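Uncharacterized protein (Candida albicans, PDB 5K04) probably serves as the non-catalytic auxiliary subunit of the NatB N-terminal acetyltransferase complex, a large helical scaffold associated with the catalytic subunit. Local coordinates at residues 382-387 with 562-567; 390-395 with 716-721; 619-624 with 677-682. All coordinates share one frame; numbering follows the deposited sequence.

Contact 1 (382-387 with 562-567); sequences SDLDSS and IDCIDV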
ATOM      1  N   SER A 382      -0.198  14.461 -23.146  1.00 47.35           N
ATOM      2  CA  SER A 382       0.710  14.653 -24.274  1.00 47.50           C
ATOM      3  C   SER A 382       1.154  16.099 -24.408  1.00 46.56           C
ATOM      4  O   SER A 382       2.232  16.369 -24.950  1.00 47.48           O
ATOM      5  CB  SER A 382       0.043  14.204 -25.575  1.00 46.02           C
ATOM      6  OG  SER A 382      -0.246  12.827 -25.527  1.00 43.65           O
ATOM      7  N   ASP A 383       0.341  17.041 -23.930  1.00 49.32           N
ATOM      8  CA  ASP A 383       0.654  18.461 -24.059  1.00 47.01           C
ATOM      9  C   ASP A 383       1.575  18.974 -22.950  1.00 45.23           C
ATOM     10  O   ASP A 383       2.116  20.076 -23.084  1.00 36.41           O
ATOM     11  CB  ASP A 383      -0.648  19.268 -24.067  1.00 47.00           C
ATOM     12  CG  ASP A 383      -0.429  20.754 -24.256  1.00 44.93           C
ATOM     13  OD1 ASP A 383       0.196  21.138 -25.272  1.00 39.14           O
ATOM     14  OD2 ASP A 383      -0.920  21.537 -23.415  1.00 37.82           O
ATOM     15  N   LEU A 384       1.771  18.205 -21.869  1.00 42.34           N
ATOM     16  CA  LEU A 384       2.514  18.693 -20.708  1.00 44.70           C
ATOM     17  C   LEU A 384       3.989  18.842 -21.049  1.00 50.03           C
ATOM     18  O   LEU A 384       4.618  17.900 -21.544  1.00 44.69           O
ATOM     19  CB  LEU A 384       2.339  17.739 -19.538  1.00 43.18           C
ATOM     20  CG  LEU A 384       0.938  17.699 -18.917  1.00 45.68           C
ATOM     21  CD1 LEU A 384       0.856  16.580 -17.914  1.00 35.27           C
ATOM     22  CD2 LEU A 384       0.564  19.042 -18.274  1.00 40.12           C
ATOM     23  N   ASP A 385       4.542  20.029 -20.798  1.00 52.13           N
ATOM     24  CA  ASP A 385       5.933  20.308 -21.125  1.00 50.40           C
ATOM     25  C   ASP A 385       6.745  20.861 -19.958  1.00 44.44           C
ATOM     26  O   ASP A 385       7.909  21.220 -20.163  1.00 38.28           O
ATOM     27  CB  ASP A 385       6.007  21.255 -22.340  1.00 43.06           C
ATOM     28  CG  ASP A 385       5.516  22.696 -22.040  1.00 44.68           C
ATOM     29  OD1 ASP A 385       5.377  23.084 -20.858  1.00 36.03           O
ATOM     30  OD2 ASP A 385       5.283  23.449 -23.011  1.00 42.48           O
ATOM     31  N   SER A 386       6.164  20.942 -18.747  1.00 46.00           N
ATOM     32  CA  SER A 386       6.753  21.402 -17.488  1.00 41.96           C
ATOM     33  C   SER A 386       6.920  22.915 -17.422  1.00 45.93           C
ATOM     34  O   SER A 386       7.257  23.429 -16.364  1.00 39.06           O
ATOM     35  CB  SER A 386       8.110  20.744 -17.193  1.00 41.45           C
ATOM     36  OG  SER A 386       9.109  21.265 -18.045  1.00 46.79           O
ATOM     37  N   SER A 387       6.665  23.652 -18.500  1.00 44.09           N
ATOM     38  CA  SER A 387       6.661  25.097 -18.387  1.00 38.49           C
ATOM     39  C   SER A 387       5.482  25.532 -17.513  1.00 40.88           C
ATOM     40  O   SER A 387       4.403  24.953 -17.608  1.00 35.30           O
ATOM     41  CB  SER A 387       6.584  25.754 -19.768  1.00 32.57           C
ATOM     42  OG  SER A 387       5.273  25.739 -20.290  1.00 34.57           O
ATOM     43  N   ILE A 562       4.394   7.596 -19.993  1.00 62.53           N
ATOM     44  CA  ILE A 562       5.514   8.269 -20.628  1.00 53.61           C
ATOM     45  C   ILE A 562       6.195   9.126 -19.575  1.00 56.27           C
ATOM     46  O   ILE A 562       5.674   9.336 -18.476  1.00 44.60           O
ATOM     47  CB  ILE A 562       5.086   9.148 -21.818  1.00 50.59           C
ATOM     48  CG1 ILE A 562       4.122  10.244 -21.361  1.00 43.34           C
ATOM     49  CG2 ILE A 562       4.456   8.318 -22.916  1.00 53.86           C
ATOM     50  CD1 ILE A 562       3.906  11.295 -22.404  1.00 39.73           C
ATOM     51  N   ASP A 563       7.368   9.636 -19.940  1.00 61.94           N
ATOM     52  CA  ASP A 563       8.080  10.596 -19.107  1.00 55.95           C
ATOM     53  C   ASP A 563       7.306  11.907 -19.090  1.00 50.58           C
ATOM     54  O   ASP A 563       7.155  12.566 -20.123  1.00 43.89           O
ATOM     55  CB  ASP A 563       9.505  10.791 -19.617  1.00 56.90           C
ATOM     56  CG  ASP A 563      10.394   9.568 -19.358  1.00 57.92           C
ATOM     57  OD1 ASP A 563       9.991   8.667 -18.586  1.00 53.28           O
ATOM     58  OD2 ASP A 563      11.501   9.511 -19.925  1.00 60.87           O
ATOM     59  N   CYS A 564       6.785  12.254 -17.920  1.00 48.92           N
ATOM     60  CA  CYS A 564       6.003  13.460 -17.708  1.00 57.78           C
ATOM     61  C   CYS A 564       6.484  14.064 -16.395  1.00 58.43           C
ATOM     62  O   CYS A 564       7.445  13.580 -15.785  1.00 51.93           O
ATOM     63  CB  CYS A 564       4.487  13.156 -17.698  1.00 34.59           C
ATOM     64  SG  CYS A 564       3.471  14.412 -18.320  1.00 25.31           S
ATOM     65  N   ILE A 565       5.804  15.129 -15.965  1.00 53.88           N
ATOM     66  CA  ILE A 565       6.058  15.687 -14.651  1.00 49.00           C
ATOM     67  C   ILE A 565       5.767  14.645 -13.562  1.00 47.02           C
ATOM     68  O   ILE A 565       4.946  13.732 -13.724  1.00 38.33           O
ATOM     69  CB  ILE A 565       5.216  16.954 -14.424  1.00 57.13           C
ATOM     70  CG1 ILE A 565       3.735  16.606 -14.473  1.00 59.91           C
ATOM     71  CG2 ILE A 565       5.528  18.024 -15.462  1.00 53.33           C
ATOM     72  CD1 ILE A 565       2.917  17.489 -13.625  1.00 64.53           C
ATOM     73  N   ASP A 566       6.449  14.804 -12.439  1.00 48.27           N
ATOM     74  CA  ASP A 566       6.369  13.905 -11.306  1.00 42.82           C
ATOM     75  C   ASP A 566       6.054  14.718 -10.056  1.00 40.27           C
ATOM     76  O   ASP A 566       6.433  15.887  -9.955  1.00 26.82           O
ATOM     77  CB  ASP A 566       7.701  13.149 -11.122  1.00 44.76           C
ATOM     78  CG  ASP A 566       7.958  12.130 -12.215  1.00 49.07           C
ATOM     79  OD1 ASP A 566       6.979  11.516 -12.697  1.00 42.39           O
ATOM     80  OD2 ASP A 566       9.139  11.938 -12.575  1.00 48.96           O
ATOM     81  N   VAL A 567       5.342  14.108  -9.112  1.00 44.09           N
ATOM     82  CA  VAL A 567       5.365  14.697  -7.771  1.00 42.49           C
ATOM     83  C   VAL A 567       6.801  14.663  -7.250  1.00 40.43           C
ATOM     84  O   VAL A 567       7.502  13.642  -7.403  1.00 24.03           O
ATOM     85  CB  VAL A 567       4.393  13.961  -6.833  1.00 44.00           C
ATOM     86  CG1 VAL A 567       4.502  14.481  -5.386  1.00 28.83           C
ATOM     87  CG2 VAL A 567       2.945  14.135  -7.341  1.00 37.27           C
TER
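L384 and C564 meet flank to flank, the cysteine sulfur lying beside the leucine at the level of its CB and of one terminal branch. C564 SG is 3.4 Å from L384 CD1, a close approach, and 3.7 Å from L384 CB, while the other methyl, CD2, is turned from the sulfur. Two torsions of L384 place the side chain so: the first sets CG anti to the carbonyl carbon (chi1 -69°), and the second extends CD1 away from CA (chi2 172°). A small, polarisable thiol suits the place because it can lie close against both CB and CD1 of the leucine.

One residue on, I565 points at the other segment with its branches divided. I565 CG1 runs toward the leucine and is only loosely in touch, at 4.5 Å from L384 CD1. I565 CG2 instead reaches S386, lying 4.1 Å from S386 CA and equally far from S386 CB. S386 has a left-handed backbone conformation and a short side chain, so little bulk stands between the isoleucine methyl and the turning chain.

The turn is held from within its own segment. D385 OD1 takes the S387 hydroxyl on its syn side and the S387 amide on its anti side, with S387 N 2.7 Å from D385 OD1; this amide bond closes an Asx turn. S387 OG in turn caps N390 N at the start of helix 388-404. L384 and I565 both also rest on L418 of helix 409-419.

No hydrogen bond crosses between 382-387 and 562-567. The contact therefore rests on van der Waals packing and burial of apolar surface, with S386 at its edge, whereas the directional bonds serve to shape the turn.

Contact 2 (390-395 with 716-721); sequences NTIKNI and DSMDFE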
ATOM      1  N   ASN A 390       2.220  26.252 -19.244  1.00 44.44           N
ATOM      2  CA  ASN A 390       1.527  25.062 -19.716  1.00 47.04           C
ATOM      3  C   ASN A 390       0.854  24.339 -18.558  1.00 43.25           C
ATOM      4  O   ASN A 390      -0.263  23.828 -18.695  1.00 29.44           O
ATOM      5  CB  ASN A 390       2.512  24.147 -20.436  1.00 42.97           C
ATOM      6  CG  ASN A 390       1.926  22.777 -20.735  1.00 45.03           C
ATOM      7  OD1 ASN A 390       1.946  21.886 -19.896  1.00 30.95           O
ATOM      8  ND2 ASN A 390       1.429  22.604 -21.950  1.00 50.14           N
ATOM      9  N   THR A 391       1.520  24.312 -17.404  1.00 51.65           N
ATOM     10  CA  THR A 391       0.972  23.660 -16.218  1.00 45.57           C
ATOM     11  C   THR A 391      -0.299  24.357 -15.744  1.00 37.94           C
ATOM     12  O   THR A 391      -1.297  23.706 -15.414  1.00 29.79           O
ATOM     13  CB  THR A 391       2.047  23.654 -15.133  1.00 40.18           C
ATOM     14  OG1 THR A 391       3.101  22.778 -15.544  1.00 26.96           O
ATOM     15  CG2 THR A 391       1.486  23.213 -13.780  1.00 43.25           C
ATOM     16  N   ILE A 392      -0.283  25.690 -15.735  1.00 42.00           N
ATOM     17  CA  ILE A 392      -1.444  26.457 -15.312  1.00 42.14           C
ATOM     18  C   ILE A 392      -2.579  26.306 -16.315  1.00 44.43           C
ATOM     19  O   ILE A 392      -3.746  26.133 -15.934  1.00 37.55           O
ATOM     20  CB  ILE A 392      -1.046  27.930 -15.114  1.00 46.15           C
ATOM     21  CG1 ILE A 392      -0.153  28.080 -13.877  1.00 48.36           C
ATOM     22  CG2 ILE A 392      -2.277  28.819 -15.021  1.00 38.98           C
ATOM     23  CD1 ILE A 392       0.405  29.494 -13.693  1.00 44.99           C
ATOM     24  N   LYS A 393      -2.262  26.369 -17.611  1.00 48.45           N
ATOM     25  CA  LYS A 393      -3.286  26.166 -18.631  1.00 49.41           C
ATOM     26  C   LYS A 393      -3.991  24.830 -18.422  1.00 45.61           C
ATOM     27  O   LYS A 393      -5.229  24.754 -18.413  1.00 31.07           O
ATOM     28  CB  LYS A 393      -2.667  26.243 -20.032  1.00 46.16           C
ATOM     29  CG  LYS A 393      -3.632  25.822 -21.154  1.00 51.16           C
ATOM     30  CD  LYS A 393      -2.972  25.747 -22.534  1.00 44.49           C
ATOM     31  CE  LYS A 393      -2.174  24.479 -22.705  1.00 47.07           C
ATOM     32  NZ  LYS A 393      -1.599  24.356 -24.050  1.00 53.49           N
ATOM     33  N   ASN A 394      -3.215  23.770 -18.205  1.00 45.61           N
ATOM     34  CA  ASN A 394      -3.812  22.453 -18.070  1.00 49.40           C
ATOM     35  C   ASN A 394      -4.478  22.246 -16.714  1.00 45.05           C
ATOM     36  O   ASN A 394      -5.418  21.453 -16.620  1.00 28.61           O
ATOM     37  CB  ASN A 394      -2.755  21.393 -18.377  1.00 43.29           C
ATOM     38  CG  ASN A 394      -2.533  21.236 -19.889  1.00 39.97           C
ATOM     39  OD1 ASN A 394      -3.460  20.945 -20.629  1.00 29.89           O
ATOM     40  ND2 ASN A 394      -1.314  21.480 -20.341  1.00 42.37           N
ATOM     41  N   ILE A 395      -4.042  22.966 -15.671  1.00 46.59           N
ATOM     42  CA  ILE A 395      -4.830  23.037 -14.436  1.00 43.48           C
ATOM     43  C   ILE A 395      -6.239  23.563 -14.728  1.00 45.71           C
ATOM     44  O   ILE A 395      -7.240  23.042 -14.216  1.00 33.99           O
ATOM     45  CB  ILE A 395      -4.117  23.917 -13.392  1.00 36.93           C
ATOM     46  CG1 ILE A 395      -2.968  23.154 -12.728  1.00 41.94           C
ATOM     47  CG2 ILE A 395      -5.113  24.415 -12.352  1.00 36.87           C
ATOM     48  CD1 ILE A 395      -2.111  24.007 -11.799  1.00 35.55           C
ATOM     49  N   ASP A 716       0.574  37.234 -14.686  1.00 54.43           N
ATOM     50  CA  ASP A 716      -0.221  38.226 -15.402  1.00 53.63           C
ATOM     51  C   ASP A 716       0.295  38.450 -16.821  1.00 52.72           C
ATOM     52  O   ASP A 716      -0.475  38.843 -17.702  1.00 51.53           O
ATOM     53  CB  ASP A 716      -0.238  39.553 -14.638  1.00 54.09           C
ATOM     54  CG  ASP A 716      -1.035  39.488 -13.337  1.00 51.95           C
ATOM     55  OD1 ASP A 716      -1.847  38.549 -13.142  1.00 46.45           O
ATOM     56  OD2 ASP A 716      -0.849  40.403 -12.509  1.00 52.15           O
ATOM     57  N   SER A 717       1.584  38.212 -17.060  1.00 54.91           N
ATOM     58  CA  SER A 717       2.154  38.372 -18.393  1.00 53.12           C
ATOM     59  C   SER A 717       1.934  37.159 -19.284  1.00 52.20           C
ATOM     60  O   SER A 717       2.246  37.230 -20.475  1.00 41.77           O
ATOM     61  CB  SER A 717       3.655  38.644 -18.303  1.00 45.74           C
ATOM     62  OG  SER A 717       4.344  37.452 -17.932  1.00 52.72           O
ATOM     63  N   MET A 718       1.419  36.052 -18.745  1.00 54.44           N
ATOM     64  CA  MET A 718       1.239  34.851 -19.548  1.00 53.49           C
ATOM     65  C   MET A 718      -0.025  34.964 -20.391  1.00 60.84           C
ATOM     66  O   MET A 718      -1.093  35.325 -19.887  1.00 62.48           O
ATOM     67  CB  MET A 718       1.189  33.609 -18.656  1.00 53.50           C
ATOM     68  CG  MET A 718       2.538  33.303 -18.025  1.00 56.75           C
ATOM     69  SD  MET A 718       2.651  31.838 -17.000  1.00 34.46           S
ATOM     70  CE  MET A 718       0.973  31.774 -16.564  1.00 32.66           C
ATOM     71  N   ASP A 719       0.107  34.674 -21.678  1.00 64.12           N
ATOM     72  CA  ASP A 719      -1.032  34.601 -22.577  1.00 62.26           C
ATOM     73  C   ASP A 719      -1.557  33.171 -22.643  1.00 61.50           C
ATOM     74  O   ASP A 719      -0.846  32.202 -22.389  1.00 68.08           O
ATOM     75  CB  ASP A 719      -0.653  35.094 -23.971  1.00 61.24           C
ATOM     76  CG  ASP A 719      -0.270  36.563 -23.983  1.00 72.96           C
ATOM     77  OD1 ASP A 719      -1.170  37.425 -23.865  1.00 73.04           O
ATOM     78  OD2 ASP A 719       0.941  36.854 -24.092  1.00 75.91           O
ATOM     79  N   PHE A 720      -2.827  33.054 -22.990  1.00 62.64           N
ATOM     80  CA  PHE A 720      -3.514  31.775 -22.952  1.00 57.30           C
ATOM     81  C   PHE A 720      -4.415  31.651 -24.168  1.00 58.95           C
ATOM     82  O   PHE A 720      -5.300  32.489 -24.375  1.00 51.97           O
ATOM     83  CB  PHE A 720      -4.333  31.642 -21.673  1.00 61.50           C
ATOM     84  CG  PHE A 720      -3.510  31.368 -20.467  1.00 66.98           C
ATOM     85  CD1 PHE A 720      -3.004  30.093 -20.240  1.00 58.85           C
ATOM     86  CD2 PHE A 720      -3.242  32.378 -19.551  1.00 61.82           C
ATOM     87  CE1 PHE A 720      -2.248  29.832 -19.129  1.00 57.65           C
ATOM     88  CE2 PHE A 720      -2.484  32.122 -18.426  1.00 57.91           C
ATOM     89  CZ  PHE A 720      -1.986  30.847 -18.212  1.00 58.40           C
ATOM     90  N   GLU A 721      -4.179  30.605 -24.965  1.00 61.50           N
ATOM     91  CA  GLU A 721      -5.041  30.215 -26.075  1.00 60.20           C
ATOM     92  C   GLU A 721      -5.519  28.808 -25.755  1.00 52.33           C
ATOM     93  O   GLU A 721      -5.036  27.827 -26.342  1.00 45.04           O
ATOM     94  CB  GLU A 721      -4.319  30.274 -27.418  1.00 67.34           C
ATOM     95  CG  GLU A 721      -3.963  31.686 -27.860  1.00 76.17           C
ATOM     96  CD  GLU A 721      -3.375  31.730 -29.257  1.00 82.58           C
ATOM     97  OE1 GLU A 721      -4.159  31.778 -30.234  1.00 84.27           O
ATOM     98  OE2 GLU A 721      -2.129  31.703 -29.376  1.00 82.69           O
TER
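The F720 ring turns part of its edge to K393 of helix segment 390-395: K393 CB lies near the ring plane, 3.7 Å from F720 CE1, with F720 CD1 only slightly farther. I392 approaches the same ring obliquely, its CG2 3.8 Å from F720 CZ, and the two side chains cross at about a right angle. Q389, one turn of the helix earlier than K393, and I728 also touch the phenylalanine.

I392 divides its work between two partners. CG2, anti to the backbone N, goes to the ring, whereas CG1, anti to the carbonyl carbon (chi1 -70°), carries the other arm to the methionine, and I392 CD1 stands 3.7 Å from M718 CE. The M718 chain is extended as far as its sulfur and then folds sharply, with chi3 at -25°, so that the terminal methyl is the atom presented to the isoleucine. A beta-branched residue with two separate arms is well suited to a place between a methyl and a ring.

K393 contributes only the foot of its side chain. Beyond CB the chain bends at chi3 and carries the amine away from F720 to a salt bridge with D383, so an aliphatic stem and a charged end serve different neighbours.

Here the irregular segment between helices 707-717 and 729-747 lays M718 and F720 on one side of helix 388-404. That helix lies in the range assigned to the NatB non-catalytic subunit family, of the TPR clan, and the packing joins it to the C-terminal helices of a protein that is about two-thirds helix and has no strand.

Contact 3 (619-624 with 677-682); sequences NLLKIT and KLLAKR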
ATOM      1  N   ASN A 619      27.266  19.807  10.217  1.00 50.79           N
ATOM      2  CA  ASN A 619      28.160  20.641  11.011  1.00 48.93           C
ATOM      3  C   ASN A 619      27.473  21.140  12.271  1.00 46.70           C
ATOM      4  O   ASN A 619      28.106  21.262  13.331  1.00 33.10           O
ATOM      5  CB  ASN A 619      28.659  21.819  10.168  1.00 47.30           C
ATOM      6  CG  ASN A 619      29.629  21.383   9.081  1.00 39.44           C
ATOM      7  OD1 ASN A 619      29.566  20.257   8.595  1.00 31.98           O
ATOM      8  ND2 ASN A 619      30.557  22.263   8.732  1.00 48.74           N
ATOM      9  N   LEU A 620      26.173  21.440  12.167  1.00 46.72           N
ATOM     10  CA  LEU A 620      25.429  21.976  13.300  1.00 44.00           C
ATOM     11  C   LEU A 620      25.298  20.938  14.402  1.00 43.05           C
ATOM     12  O   LEU A 620      25.472  21.250  15.587  1.00 34.18           O
ATOM     13  CB  LEU A 620      24.050  22.445  12.835  1.00 45.59           C
ATOM     14  CG  LEU A 620      23.083  22.923  13.924  1.00 49.82           C
ATOM     15  CD1 LEU A 620      23.667  24.127  14.674  1.00 41.53           C
ATOM     16  CD2 LEU A 620      21.704  23.243  13.344  1.00 46.87           C
ATOM     17  N   LEU A 621      25.006  19.692  14.024  1.00 44.17           N
ATOM     18  CA  LEU A 621      24.780  18.640  15.003  1.00 42.40           C
ATOM     19  C   LEU A 621      26.087  18.178  15.630  1.00 35.45           C
ATOM     20  O   LEU A 621      26.134  17.901  16.831  1.00 33.15           O
ATOM     21  CB  LEU A 621      24.048  17.479  14.333  1.00 46.75           C
ATOM     22  CG  LEU A 621      22.712  17.894  13.702  1.00 45.11           C
ATOM     23  CD1 LEU A 621      22.190  16.820  12.765  1.00 44.06           C
ATOM     24  CD2 LEU A 621      21.682  18.195  14.781  1.00 45.40           C
ATOM     25  N   LYS A 622      27.157  18.105  14.827  1.00 49.68           N
ATOM     26  CA  LYS A 622      28.466  17.700  15.336  1.00 54.59           C
ATOM     27  C   LYS A 622      28.967  18.669  16.403  1.00 51.62           C
ATOM     28  O   LYS A 622      29.520  18.255  17.429  1.00 40.72           O
ATOM     29  CB  LYS A 622      29.466  17.599  14.175  1.00 51.05           C
ATOM     30  CG  LYS A 622      29.873  16.165  13.822  1.00 55.08           C
ATOM     31  CD  LYS A 622      31.166  16.116  13.021  1.00 58.57           C
ATOM     32  CE  LYS A 622      32.323  15.500  13.789  1.00 55.20           C
ATOM     33  NZ  LYS A 622      32.403  14.020  13.652  1.00 62.00           N
ATOM     34  N   ILE A 623      28.748  19.964  16.180  1.00 54.96           N
ATOM     35  CA  ILE A 623      29.210  21.011  17.082  1.00 55.88           C
ATOM     36  C   ILE A 623      28.391  21.052  18.366  1.00 49.73           C
ATOM     37  O   ILE A 623      28.918  21.380  19.434  1.00 44.25           O
ATOM     38  CB  ILE A 623      29.148  22.339  16.317  1.00 62.59           C
ATOM     39  CG1 ILE A 623      30.394  22.543  15.472  1.00 67.23           C
ATOM     40  CG2 ILE A 623      28.896  23.492  17.209  1.00 67.00           C
ATOM     41  CD1 ILE A 623      30.135  23.559  14.404  1.00 78.50           C
ATOM     42  N   THR A 624      27.106  20.716  18.294  1.00 50.52           N
ATOM     43  CA  THR A 624      26.224  20.775  19.456  1.00 48.88           C
ATOM     44  C   THR A 624      26.046  19.442  20.175  1.00 46.65           C
ATOM     45  O   THR A 624      25.781  19.443  21.379  1.00 41.09           O
ATOM     46  CB  THR A 624      24.846  21.286  19.037  1.00 47.95           C
ATOM     47  OG1 THR A 624      24.332  20.455  17.986  1.00 33.42           O
ATOM     48  CG2 THR A 624      24.956  22.730  18.547  1.00 49.89           C
ATOM     49  N   LYS A 677      17.809  27.455  16.502  1.00 54.09           N
ATOM     50  CA  LYS A 677      17.381  28.132  17.723  1.00 51.77           C
ATOM     51  C   LYS A 677      17.166  27.141  18.856  1.00 50.91           C
ATOM     52  O   LYS A 677      17.511  27.425  20.007  1.00 44.62           O
ATOM     53  CB  LYS A 677      16.113  28.945  17.458  1.00 42.31           C
ATOM     54  CG  LYS A 677      16.374  30.103  16.503  1.00 56.99           C
ATOM     55  CD  LYS A 677      15.131  30.912  16.172  1.00 60.67           C
ATOM     56  CE  LYS A 677      15.519  32.112  15.327  1.00 66.89           C
ATOM     57  NZ  LYS A 677      14.346  32.959  14.980  1.00 72.26           N
ATOM     58  N   LEU A 678      16.613  25.966  18.548  1.00 56.08           N
ATOM     59  CA  LEU A 678      16.421  24.952  19.580  1.00 52.45           C
ATOM     60  C   LEU A 678      17.759  24.538  20.185  1.00 49.94           C
ATOM     61  O   LEU A 678      17.918  24.494  21.414  1.00 45.55           O
ATOM     62  CB  LEU A 678      15.673  23.760  18.983  1.00 53.91           C
ATOM     63  CG  LEU A 678      15.177  22.611  19.864  1.00 52.95           C
ATOM     64  CD1 LEU A 678      14.098  21.851  19.149  1.00 49.33           C
ATOM     65  CD2 LEU A 678      16.304  21.668  20.180  1.00 59.13           C
ATOM     66  N   LEU A 679      18.744  24.249  19.331  1.00 51.98           N
ATOM     67  CA  LEU A 679      20.052  23.827  19.817  1.00 53.83           C
ATOM     68  C   LEU A 679      20.776  24.955  20.545  1.00 54.02           C
ATOM     69  O   LEU A 679      21.491  24.704  21.522  1.00 46.80           O
ATOM     70  CB  LEU A 679      20.888  23.306  18.654  1.00 53.18           C
ATOM     71  CG  LEU A 679      20.370  21.969  18.113  1.00 52.11           C
ATOM     72  CD1 LEU A 679      21.037  21.607  16.806  1.00 45.01           C
ATOM     73  CD2 LEU A 679      20.591  20.868  19.152  1.00 43.83           C
ATOM     74  N   ALA A 680      20.607  26.200  20.088  1.00 54.01           N
ATOM     75  CA  ALA A 680      21.210  27.325  20.795  1.00 52.77           C
ATOM     76  C   ALA A 680      20.737  27.392  22.245  1.00 57.65           C
ATOM     77  O   ALA A 680      21.515  27.739  23.143  1.00 59.01           O
ATOM     78  CB  ALA A 680      20.890  28.627  20.074  1.00 50.74           C
ATOM     79  N   LYS A 681      19.467  27.061  22.491  1.00 60.91           N
ATOM     80  CA  LYS A 681      18.956  26.973  23.856  1.00 62.88           C
ATOM     81  C   LYS A 681      19.568  25.789  24.599  1.00 63.16           C
ATOM     82  O   LYS A 681      20.198  25.956  25.647  1.00 59.77           O
ATOM     83  CB  LYS A 681      17.431  26.843  23.832  1.00 69.35           C
ATOM     84  CG  LYS A 681      16.675  27.977  23.152  1.00 83.28           C
ATOM     85  CD  LYS A 681      15.197  27.608  23.010  1.00 95.56           C
ATOM     86  CE  LYS A 681      14.446  28.537  22.060  1.00103.66           C
ATOM     87  NZ  LYS A 681      13.112  27.973  21.674  1.00107.49           N
ATOM     88  N   ARG A 682      19.381  24.574  24.064  1.00 71.29           N
ATOM     89  CA  ARG A 682      19.821  23.357  24.747  1.00 66.05           C
ATOM     90  C   ARG A 682      21.333  23.300  24.919  1.00 62.66           C
ATOM     91  O   ARG A 682      21.817  22.665  25.862  1.00 63.27           O
ATOM     92  CB  ARG A 682      19.351  22.116  23.984  1.00 60.61           C
ATOM     93  CG  ARG A 682      17.936  21.670  24.276  1.00 69.45           C
ATOM     94  CD  ARG A 682      17.527  20.521  23.341  1.00 88.07           C
ATOM     95  NE  ARG A 682      18.321  19.296  23.512  1.00 93.94           N
ATOM     96  CZ  ARG A 682      17.825  18.145  23.965  1.00 87.11           C
ATOM     97  NH1 ARG A 682      16.535  18.075  24.287  1.00 85.80           N
ATOM     98  NH2 ARG A 682      18.606  17.073  24.095  1.00 77.40           N
TER
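L679 is the residue of 677-682 that touches 619-624, its CD1 set among L620, L621 and T624. Just before it, L678 faces another way and packs on V584 and F585. L679 itself points toward the neighbouring helix, with CG anti to the carbonyl carbon (chi1 -70°). L679 CD1 is 3.7 Å from T624 OG1, whose residue crosses the leucine at about a right angle. L621 crosses it likewise, with L621 CD2 4.0 Å from L679 CD1. L620 comes aslant, and its CG is 3.8 Å from L679 CD1. Nearer the backbone, T624 CG2 lies 4.1 Å from L679 CB, so the threonine offers both its branches.

A680 follows on a different side of the helix, where its methyl meets V692. The segment ends at R682, whose guanidinium forms a salt bridge with D587 rather than reaching 619-624.

The two helix segments run nearly parallel, 8° apart, with 11.0 Å between their axes at closest approach. At that spacing the branched leucine spans the space between the backbones, and the short threonine meets it.

T624 OG1 donates to L620 O at 2.8 Å, from the opposite face of that carbonyl to the T624 amide. The hydroxyl donates within its own helix, so its contact with the leucine methyls probably costs little, buried though it is. What joins the helices here is van der Waals packing and burial of apolar surface, with no hydrogen bond across.

How the contacts relate
Contacts 1 and 2 are neighbours, their centres 15 Å apart, and share the succession of helices 372-383 and 388-404. They are tied directly by D383: its OD2 lies 3.0 Å from K393 NZ in the salt bridge, and 3.1 Å from N394 ND2 in a probable hydrogen bond. Along the chain their segments alternate, so the two contacts cross in sequence. Contact 3 stands apart, its centre 41 Å from that of contact 1 and 45 Å from that of contact 2, yet it is nested within the loop that contact 2 closes. No other protein chain of the assembly touches any of the six segments.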